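Long-range contacts in extracellular serine protease (Aeromonas sobria, PDB 3WQB), which preferentially cleaves peptide bonds that follow two basic residues, one of them lysine, as a secreted, calcium-binding serine protease of the furin subfamily and a probable virulence factor: residues E2-L7 against C24-N29; M14-S19 against L59-R64; W36-S41 against K133-R138. The protein carries 1 engineered substitution. All blocks are in the same frame, centred on the assembly; numbering follows the deposited sequence.

Contact 1. Residues E2-L7 against C24-N29. With CA (calcium ion), chain C.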
ATOM      1  N   GLU A   2       4.499  34.868   8.146  1.00 23.72           N
ATOM      2  CA  GLU A   2       3.512  35.737   8.788  1.00 24.07           C
ATOM      3  C   GLU A   2       2.983  36.813   7.837  1.00 23.41           C
ATOM      4  O   GLU A   2       1.902  37.364   8.052  1.00 23.60           O
ATOM      5  CB  GLU A   2       4.080  36.350  10.073  1.00 24.89           C
ATOM      6  CG  GLU A   2       4.278  35.324  11.193  1.00 27.50           C
ATOM      7  CD  GLU A   2       4.531  35.950  12.555  1.00 30.71           C
ATOM      8  OE1 GLU A   2       4.229  37.152  12.745  1.00 32.95           O
ATOM      9  OE2 GLU A   2       5.022  35.227  13.449  1.00 32.87           O
ATOM     10  N   GLY A   3       3.745  37.076   6.776  1.00 22.52           N
ATOM     11  CA  GLY A   3       3.340  37.988   5.705  1.00 21.54           C
ATOM     12  C   GLY A   3       2.392  37.387   4.676  1.00 20.82           C
ATOM     13  O   GLY A   3       2.001  38.064   3.724  1.00 21.51           O
ATOM     14  N   CYS A   4       2.034  36.118   4.858  1.00 19.55           N
ATOM     15  CA  CYS A   4       1.085  35.452   3.977  1.00 18.34           C
ATOM     16  C   CYS A   4      -0.292  35.501   4.626  1.00 17.99           C
ATOM     17  O   CYS A   4      -0.604  34.731   5.543  1.00 18.29           O
ATOM     18  CB  CYS A   4       1.530  34.009   3.704  1.00 17.59           C
ATOM     19  SG  CYS A   4       0.439  33.084   2.592  1.00 17.73           S
ATOM     20  N   ALA A   5      -1.102  36.440   4.151  1.00 17.96           N
ATOM     21  CA  ALA A   5      -2.379  36.764   4.775  1.00 17.70           C
ATOM     22  C   ALA A   5      -3.468  35.776   4.374  1.00 17.45           C
ATOM     23  O   ALA A   5      -3.369  35.148   3.324  1.00 17.13           O
ATOM     24  CB  ALA A   5      -2.788  38.178   4.384  1.00 18.28           C
ATOM     25  N   PRO A   6      -4.525  35.644   5.198  1.00 17.39           N
ATOM     26  CA  PRO A   6      -5.648  34.811   4.775  1.00 17.58           C
ATOM     27  C   PRO A   6      -6.313  35.355   3.515  1.00 17.69           C
ATOM     28  O   PRO A   6      -6.309  36.571   3.276  1.00 18.37           O
ATOM     29  CB  PRO A   6      -6.631  34.915   5.944  1.00 17.59           C
ATOM     30  CG  PRO A   6      -5.793  35.304   7.108  1.00 18.32           C
ATOM     31  CD  PRO A   6      -4.720  36.173   6.562  1.00 18.01           C
ATOM     32  N   LEU A   7      -6.867  34.451   2.719  1.00 17.06           N
ATOM     33  CA  LEU A   7      -7.709  34.828   1.596  1.00 17.73           C
ATOM     34  C   LEU A   7      -9.156  34.628   1.994  1.00 18.47           C
ATOM     35  O   LEU A   7      -9.465  33.787   2.849  1.00 19.03           O
ATOM     36  CB  LEU A   7      -7.391  33.975   0.369  1.00 17.23           C
ATOM     37  CG  LEU A   7      -6.027  34.170  -0.289  1.00 16.42           C
ATOM     38  CD1 LEU A   7      -5.830  33.101  -1.357  1.00 16.71           C
ATOM     39  CD2 LEU A   7      -5.861  35.571  -0.880  1.00 17.80           C
ATOM     40  N   CYS A  24       1.529  31.114  -1.354  1.00 15.23           N
ATOM     41  CA  CYS A  24       2.296  31.227  -0.106  1.00 15.44           C
ATOM     42  C   CYS A  24       1.566  30.484   1.004  1.00 14.89           C
ATOM     43  O   CYS A  24       0.362  30.217   0.892  1.00 14.38           O
ATOM     44  CB  CYS A  24       2.530  32.694   0.306  1.00 15.90           C
ATOM     45  SG  CYS A  24       1.020  33.663   0.678  1.00 19.12           S
ATOM     46  N   LEU A  25       2.296  30.171   2.075  1.00 14.86           N
ATOM     47  CA  LEU A  25       1.733  29.511   3.246  1.00 15.07           C
ATOM     48  C   LEU A  25       1.740  30.416   4.467  1.00 14.84           C
ATOM     49  O   LEU A  25       2.797  30.952   4.821  1.00 15.73           O
ATOM     50  CB  LEU A  25       2.552  28.274   3.609  1.00 15.17           C
ATOM     51  CG  LEU A  25       2.757  27.172   2.576  1.00 14.10           C
ATOM     52  CD1 LEU A  25       3.806  26.174   3.058  1.00 15.51           C
ATOM     53  CD2 LEU A  25       1.410  26.491   2.266  1.00 15.74           C
ATOM     54  N   PRO A  26       0.580  30.572   5.131  1.00 14.83           N
ATOM     55  CA  PRO A  26       0.606  31.204   6.447  1.00 14.80           C
ATOM     56  C   PRO A  26       1.367  30.344   7.461  1.00 15.08           C
ATOM     57  O   PRO A  26       1.547  29.123   7.265  1.00 14.99           O
ATOM     58  CB  PRO A  26      -0.880  31.273   6.837  1.00 15.01           C
ATOM     59  CG  PRO A  26      -1.632  31.162   5.547  1.00 14.89           C
ATOM     60  CD  PRO A  26      -0.794  30.227   4.716  1.00 15.04           C
ATOM     61  N   GLY A  27       1.835  30.978   8.531  1.00 15.06           N
ATOM     62  CA  GLY A  27       2.378  30.241   9.661  1.00 15.45           C
ATOM     63  C   GLY A  27       3.749  30.699  10.098  1.00 15.59           C
ATOM     64  O   GLY A  27       4.514  31.282   9.321  1.00 16.08           O
ATOM     65  N   ALA A  28       4.060  30.381  11.350  1.00 15.65           N
ATOM     66  CA  ALA A  28       5.293  30.798  12.001  1.00 15.77           C
ATOM     67  C   ALA A  28       6.117  29.600  12.446  1.00 15.61           C
ATOM     68  O   ALA A  28       6.940  29.707  13.345  1.00 15.95           O
ATOM     69  CB  ALA A  28       4.981  31.709  13.192  1.00 16.46           C
ATOM     70  N   ASN A  29       5.892  28.450  11.815  1.00 14.94           N
ATOM     71  CA  ASN A  29       6.697  27.266  12.095  1.00 13.91           C
ATOM     72  C   ASN A  29       8.051  27.432  11.420  1.00 14.20           C
ATOM     73  O   ASN A  29       8.116  27.574  10.203  1.00 14.42           O
ATOM     74  CB  ASN A  29       5.985  26.013  11.584  1.00 13.30           C
ATOM     75  CG  ASN A  29       4.574  25.899  12.115  1.00 12.92           C
ATOM     76  OD1 ASN A  29       4.357  25.365  13.201  1.00 13.71           O
ATOM     77  ND2 ASN A  29       3.602  26.407  11.353  1.00 12.63           N
TER
HETATM   78 CA    CA C 901       4.800  23.371  14.450  1.00 12.10          CA
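C4 and C24 are joined by a disulfide, and the close packing of this contact gathers around it. The two SG atoms lie 2.1 Å apart with a chi3 of 79°. C4 places SG anti to its own backbone N (chi1 -179°). C24 holds SG between its backbone N and carbonyl carbon (chi1 63°). P26 packs against the bridge: its CD is 3.8 Å from C4 SG, while its CB and CG rest against C4 O. The carbonyl O of L25 lies 3.5 Å from C4 CB. On another side the bridge touches the side chain of R64 in helix 60-64. The two segments are irregular loops at the N-terminal end of a subtilisin-type (peptidase S8) catalytic domain, and the bridge closes the chain from C4 to C24 into a covalent loop without helix or strand. The other end of the contact is loose. There the exposed E2 extends its chain beyond CG past A28, and E2 OE2 comes 3.5 Å from A28 CB. E2 N stays 3.8 Å from G27 O, a separation too long to tie the backbones together. Next to A28 the chain enters a calcium site: N29 OD1 binds the ion at 2.4 Å, with D87, V126, N128, I130 and T132 completing the site. N29 ND2 is hydrogen-bonded to D127 and Q32, which fixes the turn of the amide.

Contact 2. Residues M14-S19 against L59-R64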
ATOM      1  N   MET A  14      -8.988  34.490  -8.959  1.00 19.28           N
ATOM      2  CA  MET A  14      -7.899  33.842  -8.226  1.00 18.69           C
ATOM      3  C   MET A  14      -7.289  32.691  -9.023  1.00 17.71           C
ATOM      4  O   MET A  14      -8.002  31.809  -9.505  1.00 18.59           O
ATOM      5  CB  MET A  14      -8.418  33.336  -6.875  1.00 18.56           C
ATOM      6  CG  MET A  14      -7.391  32.580  -6.012  1.00 19.65           C
ATOM      7  SD  MET A  14      -5.921  33.523  -5.539  1.00 20.67           S
ATOM      8  CE  MET A  14      -6.650  34.868  -4.608  1.00 20.31           C
ATOM      9  N   ASP A  15      -5.963  32.717  -9.150  1.00 15.95           N
ATOM     10  CA  ASP A  15      -5.187  31.622  -9.733  1.00 15.22           C
ATOM     11  C   ASP A  15      -4.850  30.680  -8.584  1.00 14.31           C
ATOM     12  O   ASP A  15      -4.113  31.037  -7.676  1.00 14.47           O
ATOM     13  CB  ASP A  15      -3.914  32.185 -10.382  1.00 15.37           C
ATOM     14  CG  ASP A  15      -3.008  31.125 -10.996  1.00 16.28           C
ATOM     15  OD1 ASP A  15      -3.244  29.903 -10.840  1.00 17.36           O
ATOM     16  OD2 ASP A  15      -2.021  31.537 -11.644  1.00 18.77           O
ATOM     17  N   ILE A  16      -5.408  29.473  -8.624  1.00 13.72           N
ATOM     18  CA  ILE A  16      -5.185  28.476  -7.564  1.00 13.49           C
ATOM     19  C   ILE A  16      -4.078  27.484  -7.927  1.00 13.16           C
ATOM     20  O   ILE A  16      -3.855  26.497  -7.205  1.00 13.56           O
ATOM     21  CB  ILE A  16      -6.486  27.703  -7.211  1.00 13.53           C
ATOM     22  CG1 ILE A  16      -7.023  26.949  -8.435  1.00 14.67           C
ATOM     23  CG2 ILE A  16      -7.537  28.658  -6.609  1.00 14.04           C
ATOM     24  CD1 ILE A  16      -7.913  25.759  -8.106  1.00 17.03           C
ATOM     25  N   GLY A  17      -3.379  27.768  -9.020  1.00 13.12           N
ATOM     26  CA  GLY A  17      -2.376  26.861  -9.563  1.00 13.14           C
ATOM     27  C   GLY A  17      -1.030  26.829  -8.871  1.00 13.12           C
ATOM     28  O   GLY A  17      -0.772  27.573  -7.916  1.00 12.82           O
ATOM     29  N   ARG A  18      -0.162  25.977  -9.404  1.00 13.14           N
ATOM     30  CA  ARG A  18       1.152  25.692  -8.834  1.00 13.08           C
ATOM     31  C   ARG A  18       2.191  26.785  -9.062  1.00 13.76           C
ATOM     32  O   ARG A  18       3.292  26.710  -8.501  1.00 13.98           O
ATOM     33  CB  ARG A  18       1.688  24.374  -9.403  1.00 12.62           C
ATOM     34  CG  ARG A  18       0.829  23.183  -9.057  1.00 12.48           C
ATOM     35  CD  ARG A  18       1.333  21.902  -9.734  1.00 11.56           C
ATOM     36  NE  ARG A  18       0.459  20.774  -9.384  1.00 12.00           N
ATOM     37  CZ  ARG A  18       0.510  20.111  -8.227  1.00 12.10           C
ATOM     38  NH1 ARG A  18       1.417  20.428  -7.304  1.00 11.73           N
ATOM     39  NH2 ARG A  18      -0.341  19.118  -7.995  1.00 12.66           N
ATOM     40  N   SER A  19       1.852  27.776  -9.886  1.00 14.59           N
ATOM     41  CA  SER A  19       2.748  28.903 -10.148  1.00 15.58           C
ATOM     42  C   SER A  19       2.089  30.257  -9.880  1.00 15.51           C
ATOM     43  O   SER A  19       2.563  31.287 -10.365  1.00 15.99           O
ATOM     44  CB  SER A  19       3.275  28.845 -11.588  1.00 16.22           C
ATOM     45  OG  SER A  19       2.220  28.996 -12.518  1.00 19.13           O
ATOM     46  N   LEU A  59      -1.478  22.837  -1.947  1.00 10.26           N
ATOM     47  CA  LEU A  59      -2.451  22.991  -0.867  1.00 10.24           C
ATOM     48  C   LEU A  59      -2.451  24.403  -0.289  1.00 10.17           C
ATOM     49  O   LEU A  59      -3.153  24.673   0.690  1.00 10.79           O
ATOM     50  CB  LEU A  59      -2.199  21.968   0.249  1.00 10.46           C
ATOM     51  CG  LEU A  59      -0.792  21.870   0.847  1.00 10.30           C
ATOM     52  CD1 LEU A  59      -0.357  23.139   1.562  1.00 11.76           C
ATOM     53  CD2 LEU A  59      -0.738  20.681   1.792  1.00 10.39           C
ATOM     54  N   TRP A  60      -1.698  25.312  -0.908  1.00 10.47           N
ATOM     55  CA  TRP A  60      -1.550  26.660  -0.349  1.00 10.86           C
ATOM     56  C   TRP A  60      -2.882  27.412  -0.177  1.00 10.85           C
ATOM     57  O   TRP A  60      -3.044  28.174   0.771  1.00 11.35           O
ATOM     58  CB  TRP A  60      -0.549  27.470  -1.169  1.00 10.86           C
ATOM     59  CG  TRP A  60      -0.954  27.723  -2.589  1.00 11.35           C
ATOM     60  CD1 TRP A  60      -0.592  27.000  -3.689  1.00 11.04           C
ATOM     61  CD2 TRP A  60      -1.789  28.790  -3.062  1.00 11.78           C
ATOM     62  NE1 TRP A  60      -1.155  27.547  -4.821  1.00 11.50           N
ATOM     63  CE2 TRP A  60      -1.895  28.644  -4.462  1.00 11.87           C
ATOM     64  CE3 TRP A  60      -2.467  29.848  -2.434  1.00 12.12           C
ATOM     65  CZ2 TRP A  60      -2.640  29.526  -5.251  1.00 12.71           C
ATOM     66  CZ3 TRP A  60      -3.217  30.721  -3.222  1.00 13.12           C
ATOM     67  CH2 TRP A  60      -3.300  30.549  -4.611  1.00 13.25           C
ATOM     68  N   TRP A  61      -3.829  27.200  -1.087  1.00 10.94           N
ATOM     69  CA  TRP A  61      -5.107  27.891  -1.026  1.00 11.49           C
ATOM     70  C   TRP A  61      -5.970  27.323   0.085  1.00 11.71           C
ATOM     71  O   TRP A  61      -6.682  28.067   0.750  1.00 12.34           O
ATOM     72  CB  TRP A  61      -5.799  27.858  -2.389  1.00 12.12           C
ATOM     73  CG  TRP A  61      -7.101  28.604  -2.479  1.00 12.80           C
ATOM     74  CD1 TRP A  61      -7.290  29.891  -2.909  1.00 13.60           C
ATOM     75  CD2 TRP A  61      -8.403  28.085  -2.179  1.00 13.82           C
ATOM     76  NE1 TRP A  61      -8.632  30.204  -2.880  1.00 14.42           N
ATOM     77  CE2 TRP A  61      -9.337  29.114  -2.443  1.00 15.13           C
ATOM     78  CE3 TRP A  61      -8.872  26.850  -1.704  1.00 13.78           C
ATOM     79  CZ2 TRP A  61     -10.713  28.949  -2.238  1.00 15.60           C
ATOM     80  CZ3 TRP A  61     -10.241  26.682  -1.509  1.00 14.21           C
ATOM     81  CH2 TRP A  61     -11.145  27.726  -1.783  1.00 15.33           C
ATOM     82  N   ALA A  62      -5.899  26.010   0.315  1.00 11.65           N
ATOM     83  CA  ALA A  62      -6.520  25.444   1.511  1.00 11.99           C
ATOM     84  C   ALA A  62      -5.984  26.131   2.774  1.00 11.86           C
ATOM     85  O   ALA A  62      -6.752  26.604   3.611  1.00 12.47           O
ATOM     86  CB  ALA A  62      -6.313  23.946   1.577  1.00 12.15           C
ATOM     87  N   HIS A  63      -4.666  26.219   2.887  1.00 12.12           N
ATOM     88  CA  HIS A  63      -4.068  26.840   4.055  1.00 12.48           C
ATOM     89  C   HIS A  63      -4.431  28.319   4.189  1.00 12.90           C
ATOM     90  O   HIS A  63      -4.718  28.771   5.291  1.00 13.62           O
ATOM     91  CB  HIS A  63      -2.555  26.624   4.064  1.00 12.10           C
ATOM     92  CG  HIS A  63      -2.154  25.262   4.542  1.00 12.62           C
ATOM     93  ND1 HIS A  63      -0.961  25.025   5.189  1.00 13.49           N
ATOM     94  CD2 HIS A  63      -2.798  24.070   4.489  1.00 12.32           C
ATOM     95  CE1 HIS A  63      -0.879  23.745   5.501  1.00 13.05           C
ATOM     96  NE2 HIS A  63      -1.979  23.142   5.085  1.00 12.21           N
ATOM     97  N   ARG A  64      -4.449  29.057   3.076  1.00 13.06           N
ATOM     98  CA  ARG A  64      -4.780  30.478   3.118  1.00 13.46           C
ATOM     99  C   ARG A  64      -6.263  30.733   3.363  1.00 13.90           C
ATOM    100  O   ARG A  64      -6.630  31.849   3.698  1.00 14.67           O
ATOM    101  CB  ARG A  64      -4.335  31.194   1.835  1.00 13.27           C
ATOM    102  CG  ARG A  64      -2.828  31.314   1.675  1.00 13.41           C
ATOM    103  CD  ARG A  64      -2.453  32.277   0.564  1.00 13.24           C
ATOM    104  NE  ARG A  64      -2.666  33.664   0.976  1.00 13.70           N
ATOM    105  CZ  ARG A  64      -2.552  34.726   0.181  1.00 14.61           C
ATOM    106  NH1 ARG A  64      -2.219  34.588  -1.094  1.00 15.85           N
ATOM    107  NH2 ARG A  64      -2.776  35.938   0.676  1.00 16.19           N
TER
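W60 carries its CG between the backbone N and the carbonyl carbon (chi1 63°), whereas W61 puts its CG anti to the backbone N (chi1 -177°). The two indoles thus leave helix 60-64 differently, and both meet the loop 14-19. Helix 60-64 is the first helix of the subtilisin-type catalytic domain, with L59 at its N-cap position. The loop carries an Asx turn: D15 OD1 accepts a hydrogen bond from G17 N at 2.8 Å.

The W60 ring presents its edge to the loop. D15 O lies near the ring plane, 3.2 Å from W60 CH2. I16 CA approaches W60 CZ2 obliquely. M14 also comes to this edge, in a Met-aromatic contact with SD 4.1 Å from W60 CH2. On the helix side, the CB of W61 sits over one face of the W60 ring, displaced toward its rim.

I16 meets W61 instead over a ring face. Its CG2 forms a CH-pi contact, 4.1 Å from the centroid of the five-membered ring and nearest to W61 CD1. M14 CG reaches the same CD1 obliquely at 4.1 Å. Thus M14 touches both indoles, with SD at one and CG at the other.

N420, from helix 419-426, touches W60 and also donates to I16 O. R18 pairs with D56 in a salt bridge. The polar link between the two segments is the bond from W60 NE1 to G17 O, 3.1 Å long. The acceptor lies close to the indole plane, while NE1 sits above the carbonyl plane, 43° out of it.

Contact 3. Residues W36-S41 against K133-R138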
ATOM      1  N   TRP A  36       9.112  21.125   1.358  1.00 10.83           N
ATOM      2  CA  TRP A  36       8.819  21.350  -0.060  1.00 10.32           C
ATOM      3  C   TRP A  36       7.520  20.683  -0.464  1.00 10.47           C
ATOM      4  O   TRP A  36       6.924  21.059  -1.465  1.00 10.52           O
ATOM      5  CB  TRP A  36       9.970  20.843  -0.956  1.00 10.60           C
ATOM      6  CG  TRP A  36      10.186  19.356  -0.824  1.00 10.84           C
ATOM      7  CD1 TRP A  36      11.012  18.731   0.062  1.00 11.23           C
ATOM      8  CD2 TRP A  36       9.525  18.314  -1.559  1.00 11.58           C
ATOM      9  NE1 TRP A  36      10.923  17.364  -0.083  1.00 11.30           N
ATOM     10  CE2 TRP A  36      10.015  17.081  -1.069  1.00 10.74           C
ATOM     11  CE3 TRP A  36       8.576  18.302  -2.594  1.00 12.21           C
ATOM     12  CZ2 TRP A  36       9.580  15.846  -1.569  1.00 12.18           C
ATOM     13  CZ3 TRP A  36       8.151  17.074  -3.098  1.00 11.56           C
ATOM     14  CH2 TRP A  36       8.665  15.859  -2.588  1.00 11.84           C
ATOM     15  N   TYR A  37       7.103  19.676   0.292  1.00 10.49           N
ATOM     16  CA  TYR A  37       5.877  18.974  -0.026  1.00 10.55           C
ATOM     17  C   TYR A  37       4.630  19.820   0.216  1.00 10.70           C
ATOM     18  O   TYR A  37       3.607  19.624  -0.447  1.00 11.12           O
ATOM     19  CB  TYR A  37       5.807  17.624   0.697  1.00 10.72           C
ATOM     20  CG  TYR A  37       5.957  17.652   2.202  1.00 11.03           C
ATOM     21  CD1 TYR A  37       7.222  17.584   2.799  1.00 11.22           C
ATOM     22  CD2 TYR A  37       4.841  17.663   3.029  1.00 11.22           C
ATOM     23  CE1 TYR A  37       7.360  17.546   4.192  1.00 10.63           C
ATOM     24  CE2 TYR A  37       4.969  17.637   4.416  1.00 10.59           C
ATOM     25  CZ  TYR A  37       6.235  17.585   4.987  1.00 10.66           C
ATOM     26  OH  TYR A  37       6.365  17.540   6.353  1.00 11.98           O
ATOM     27  N   LEU A  38       4.720  20.772   1.143  1.00 10.70           N
ATOM     28  CA  LEU A  38       3.637  21.740   1.331  1.00 10.92           C
ATOM     29  C   LEU A  38       3.625  22.744   0.180  1.00 11.27           C
ATOM     30  O   LEU A  38       2.572  23.052  -0.376  1.00 12.25           O
ATOM     31  CB  LEU A  38       3.797  22.505   2.646  1.00 10.73           C
ATOM     32  CG  LEU A  38       3.802  21.734   3.967  1.00 10.45           C
ATOM     33  CD1 LEU A  38       3.961  22.713   5.112  1.00 13.12           C
ATOM     34  CD2 LEU A  38       2.522  20.917   4.113  1.00 11.38           C
ATOM     35  N   LEU A  39       4.808  23.256  -0.155  1.00 12.01           N
ATOM     36  CA  LEU A  39       4.981  24.251  -1.209  1.00 12.14           C
ATOM     37  C   LEU A  39       6.429  24.130  -1.654  1.00 11.73           C
ATOM     38  O   LEU A  39       7.366  24.362  -0.871  1.00 12.27           O
ATOM     39  CB  LEU A  39       4.664  25.661  -0.692  1.00 12.73           C
ATOM     40  CG  LEU A  39       4.522  26.807  -1.702  1.00 12.80           C
ATOM     41  CD1 LEU A  39       3.835  27.985  -1.059  1.00 14.63           C
ATOM     42  CD2 LEU A  39       5.875  27.245  -2.244  1.00 13.77           C
ATOM     43  N   ASN A  40       6.602  23.728  -2.904  1.00 11.50           N
ATOM     44  CA  ASN A  40       7.916  23.468  -3.467  1.00 11.93           C
ATOM     45  C   ASN A  40       8.372  24.679  -4.254  1.00 12.68           C
ATOM     46  O   ASN A  40       7.855  24.951  -5.337  1.00 13.11           O
ATOM     47  CB  ASN A  40       7.841  22.237  -4.373  1.00 11.31           C
ATOM     48  CG  ASN A  40       9.193  21.797  -4.908  1.00 11.32           C
ATOM     49  OD1 ASN A  40      10.167  22.554  -4.932  1.00 12.14           O
ATOM     50  ND2 ASN A  40       9.251  20.545  -5.351  1.00 11.17           N
ATOM     51  N   SER A  41       9.323  25.415  -3.679  1.00 13.14           N
ATOM     52  CA  SER A  41       9.910  26.585  -4.335  1.00 13.85           C
ATOM     53  C   SER A  41      11.312  26.276  -4.849  1.00 14.05           C
ATOM     54  O   SER A  41      12.094  27.187  -5.106  1.00 15.09           O
ATOM     55  CB  SER A  41       9.979  27.746  -3.347  1.00 14.46           C
ATOM     56  OG  SER A  41      10.806  27.396  -2.250  1.00 16.54           O
ATOM     57  N   LYS A 133       4.917  22.450   9.977  1.00 11.29           N
ATOM     58  CA  LYS A 133       3.475  22.620   9.867  1.00 11.26           C
ATOM     59  C   LYS A 133       2.906  21.382   9.190  1.00 11.12           C
ATOM     60  O   LYS A 133       3.337  21.014   8.103  1.00 11.67           O
ATOM     61  CB  LYS A 133       3.145  23.869   9.042  1.00 11.55           C
ATOM     62  CG  LYS A 133       1.670  24.285   9.088  1.00 11.58           C
ATOM     63  CD  LYS A 133       1.389  25.432   8.115  1.00 12.98           C
ATOM     64  CE  LYS A 133      -0.009  25.997   8.309  1.00 12.38           C
ATOM     65  NZ  LYS A 133      -0.376  26.998   7.248  1.00 12.39           N
ATOM     66  N   GLY A 134       1.934  20.737   9.824  1.00 10.53           N
ATOM     67  CA  GLY A 134       1.275  19.602   9.183  1.00 10.70           C
ATOM     68  C   GLY A 134       0.529  19.999   7.919  1.00 10.57           C
ATOM     69  O   GLY A 134       0.159  21.169   7.730  1.00 11.46           O
ATOM     70  N   ILE A 135       0.307  19.023   7.044  1.00 10.31           N
ATOM     71  CA  ILE A 135      -0.577  19.224   5.903  1.00 10.23           C
ATOM     72  C   ILE A 135      -1.977  19.614   6.391  1.00 10.33           C
ATOM     73  O   ILE A 135      -2.615  20.510   5.829  1.00 10.58           O
ATOM     74  CB  ILE A 135      -0.652  17.936   5.083  1.00  9.40           C
ATOM     75  CG1 ILE A 135       0.662  17.699   4.356  1.00  9.04           C
ATOM     76  CG2 ILE A 135      -1.800  17.961   4.075  1.00 10.54           C
ATOM     77  CD1 ILE A 135       0.806  16.263   3.866  1.00 10.49           C
ATOM     78  N   ALA A 136      -2.426  18.932   7.447  1.00 10.45           N
ATOM     79  CA  ALA A 136      -3.743  19.114   8.043  1.00 10.81           C
ATOM     80  C   ALA A 136      -3.507  19.344   9.541  1.00 10.90           C
ATOM     81  O   ALA A 136      -3.773  18.461  10.373  1.00 10.99           O
ATOM     82  CB  ALA A 136      -4.605  17.883   7.796  1.00 11.30           C
ATOM     83  N   PRO A 137      -3.008  20.545   9.898  1.00 10.83           N
ATOM     84  CA  PRO A 137      -2.508  20.779  11.252  1.00 11.73           C
ATOM     85  C   PRO A 137      -3.588  20.904  12.322  1.00 12.15           C
ATOM     86  O   PRO A 137      -3.268  21.087  13.502  1.00 12.70           O
ATOM     87  CB  PRO A 137      -1.713  22.079  11.113  1.00 12.29           C
ATOM     88  CG  PRO A 137      -2.382  22.800  10.007  1.00 12.30           C
ATOM     89  CD  PRO A 137      -2.852  21.736   9.040  1.00 10.86           C
ATOM     90  N   ARG A 138      -4.849  20.787  11.932  1.00 12.56           N
ATOM     91  CA  ARG A 138      -5.926  20.739  12.918  1.00 13.27           C
ATOM     92  C   ARG A 138      -6.578  19.357  13.026  1.00 13.13           C
ATOM     93  O   ARG A 138      -7.530  19.167  13.797  1.00 14.09           O
ATOM     94  CB  ARG A 138      -6.959  21.844  12.664  1.00 13.94           C
ATOM     95  CG  ARG A 138      -6.401  23.262  12.814  1.00 15.13           C
ATOM     96  CD  ARG A 138      -7.498  24.318  12.724  1.00 19.13           C
ATOM     97  NE  ARG A 138      -8.458  24.169  13.812  1.00 22.17           N
ATOM     98  CZ  ARG A 138      -9.707  24.628  13.803  1.00 23.77           C
ATOM     99  NH1 ARG A 138     -10.193  25.282  12.756  1.00 24.84           N
ATOM    100  NH2 ARG A 138     -10.481  24.416  14.854  1.00 25.53           N
TER
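L38 puts its two methyl branches against different residues of the segment 133-138. Chi1 of -60° sets its CG anti to the carbonyl carbon. With chi2 near 180°, CD1 faces K133 and CD2 faces I135. In this subtilisin-type domain, the segment 133-138 leads from helix 115-124 into strand 140-144, an outermost strand of the parallel sheet. The segment 36-41 is a loop ahead of helix 60-64, with helical backbone angles at 36-38. All the residues that touch are buried.

CD1 of L38 packs 3.5 Å from K133 O and 4.2 Å from K133 CB. The two side chains cross at about a right angle. K133 is fully extended, and its end leads away from L38, so that NZ reaches P26 O. Its CB also packs against N29, a calcium ligand.

I135 has its CG1 anti to the carbonyl carbon (chi1 -71°), and this atom makes the apolar contacts of the residue with L38 and Y37. L38 CD2 lies 3.7 Å from it. Beyond L38, I135 also touches L57, and L348 of helix 335-352. Y37 meets I135 with a ring edge rather than a face. The hydroxyl of Y37 finds its partners elsewhere, at V294 O and Q35. The edge contact itself is made by Y37 CE2, 4.3 Å from I135 CG1.

In the fold
The three contacts cluster on one side of the chain's centre, each pair of centres about 12 Å apart. Along the chain, contact 1 closes before contact 3 opens. Contact 2 alternates with both: 14-19 falls between the segments of contact 1, and 59-64 between those of contact 3. Helix 60-64 links the group. R64 joins contact 2 to contact 1 through its bonds with A5 and L7, while H63 NE2 bonds to I135 O in contact 3. K133 connects contact 3 to contact 1 at P26. Together they join the N-terminal chain to the catalytic domain, and contacts 1 and 3 do so beside calcium site 1.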